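PDB 4OPM: lipase from Acinetobacter baumannii, which probably hydrolyses the ester bonds of triacylglycerols or related lipids, as a putative lipase with the alpha/beta hydrolase fold. Local coordinates for residues V250-A253 with N254-R258. Numbering follows the deposited sequence.
Sequences VEVA and NELKR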
loop_
_atom_site.group_PDB
_atom_site.type_symbol
_atom_site.label_atom_id
_atom_site.label_comp_id
_atom_site.label_asym_id
_atom_site.label_seq_id
_atom_site.Cartn_x
_atom_site.Cartn_y
_atom_site.Cartn_z
ATOM N N VAL A 250 8.973 2.442 14.519
ATOM C CA VAL A 250 9.222 3.808 14.062
ATOM C C VAL A 250 10.730 4.109 13.793
ATOM O O VAL A 250 11.013 4.914 12.907
ATOM C CB VAL A 250 8.570 4.841 15.033
ATOM C CG1 VAL A 250 9.250 4.853 16.406
ATOM C CG2 VAL A 250 8.526 6.242 14.418
ATOM N N GLU A 251 11.677 3.454 14.501
ATOM C CA GLU A 251 13.128 3.686 14.304
ATOM C C GLU A 251 13.568 3.439 12.860
ATOM O O GLU A 251 14.514 4.059 12.371
ATOM C CB GLU A 251 13.964 2.790 15.243
ATOM C CG GLU A 251 13.887 3.220 16.704
ATOM C CD GLU A 251 12.621 2.864 17.462
ATOM O OE1 GLU A 251 11.850 1.988 17.000
ATOM O OE2 GLU A 251 12.392 3.488 18.523
ATOM N N VAL A 252 12.849 2.551 12.184
ATOM C CA VAL A 252 13.062 2.167 10.794
ATOM C C VAL A 252 12.895 3.403 9.862
ATOM O O VAL A 252 13.596 3.473 8.857
ATOM C CB VAL A 252 12.078 1.012 10.484
ATOM C CG1 VAL A 252 11.694 0.946 9.023
ATOM C CG2 VAL A 252 12.620 -0.317 11.008
ATOM N N ALA A 253 12.005 4.370 10.208
ATOM C CA ALA A 253 11.815 5.608 9.412
ATOM C C ALA A 253 13.158 6.367 9.248
ATOM O O ALA A 253 13.475 6.841 8.148
ATOM C CB ALA A 253 10.773 6.513 10.063
ATOM N N ASN A 254 13.953 6.446 10.331
ATOM C CA ASN A 254 15.261 7.118 10.295
ATOM C C ASN A 254 16.261 6.304 9.490
ATOM O O ASN A 254 17.086 6.884 8.800
ATOM C CB ASN A 254 15.807 7.407 11.697
ATOM C CG ASN A 254 15.128 8.572 12.370
ATOM O OD1 ASN A 254 14.924 8.572 13.589
ATOM N ND2 ASN A 254 14.729 9.582 11.595
ATOM N N GLU A 255 16.171 4.967 9.545
ATOM C CA GLU A 255 17.052 4.122 8.751
ATOM C C GLU A 255 16.772 4.343 7.239
ATOM O O GLU A 255 17.715 4.555 6.469
ATOM C CB GLU A 255 16.886 2.656 9.141
ATOM C CG GLU A 255 17.939 1.772 8.501
ATOM C CD GLU A 255 17.924 0.319 8.918
ATOM O OE1 GLU A 255 17.295 -0.012 9.947
ATOM O OE2 GLU A 255 18.584 -0.491 8.231
ATOM N N LEU A 256 15.477 4.383 6.830
ATOM C CA LEU A 256 15.108 4.651 5.434
ATOM C C LEU A 256 15.643 6.012 4.986
ATOM O O LEU A 256 16.193 6.109 3.887
ATOM C CB LEU A 256 13.582 4.588 5.217
ATOM C CG LEU A 256 12.963 3.207 5.098
ATOM C CD1 LEU A 256 11.437 3.289 5.228
ATOM C CD2 LEU A 256 13.360 2.513 3.769
ATOM N N LYS A 257 15.550 7.033 5.866
ATOM C CA LYS A 257 16.068 8.373 5.613
ATOM C C LYS A 257 17.587 8.305 5.349
ATOM O O LYS A 257 18.052 8.901 4.383
ATOM C CB LYS A 257 15.747 9.319 6.797
ATOM C CG LYS A 257 16.512 10.666 6.803
ATOM C CD LYS A 257 16.066 11.575 5.676
ATOM C CE LYS A 257 16.644 12.961 5.768
ATOM N NZ LYS A 257 18.040 13.003 5.270
ATOM N N ARG A 258 18.338 7.547 6.172
ATOM C CA ARG A 258 19.786 7.399 6.015
ATOM C C ARG A 258 20.151 6.667 4.715
ATOM O O ARG A 258 21.156 6.995 4.090
ATOM C CB ARG A 258 20.384 6.636 7.211
ATOM C CG ARG A 258 20.368 7.415 8.531
ATOM C CD ARG A 258 21.233 6.766 9.607
ATOM N NE ARG A 258 20.773 5.429 10.011
ATOM C CZ ARG A 258 19.849 5.192 10.942
ATOM N NH1 ARG A 258 19.250 6.202 11.567
ATOM N NH2 ARG A 258 19.509 3.946 11.247
HETATM O O HOH W 1 12.649 7.063 13.134
HETATM O O HOH W 2 17.144 3.956 13.136
#
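Val252 O accepts a hydrogen bond from Leu256 N, at 2.9 Å. One residue on, Lys257 N donates to Ala253 O at 3.1 Å. The bonds to Glu251 O from Asn254 N and Glu255 N are both weak, the latter at 3.4 Å. Glu251 O also has a water partner. This water donates to Glu251 O at 2.7 Å and accepts from Arg258 NH2 at 3.0 Å, lying at the edge of the guanidinium in its plane. The side chain of Arg258 folds back toward 250-253, and Asn254 O and Glu255 CA lie against one guanidinium face near its rim. A second water donates to Val250 O at 2.7 Å and accepts weakly from Asn254 N. Ala253 N donates directly to Val250 O. The contact lies within helix 251-259, which joins strands 237-242 and 267-269 in a beta-alpha-beta unit of the alpha/beta hydrolase fold. Val252 and Leu256 face Trp241 and Phe149, with Val252 CG1 4.5 Å from Leu256 CD1. With CG anti to the backbone N (chi1 -171°) and the rest of the chain extended, Glu255 carries its carboxylate to Ser151 OG and Arg150 N, which bond OE1 and OE2. Glu251 OE1 accepts a hydrogen bond from Asn249 ND2.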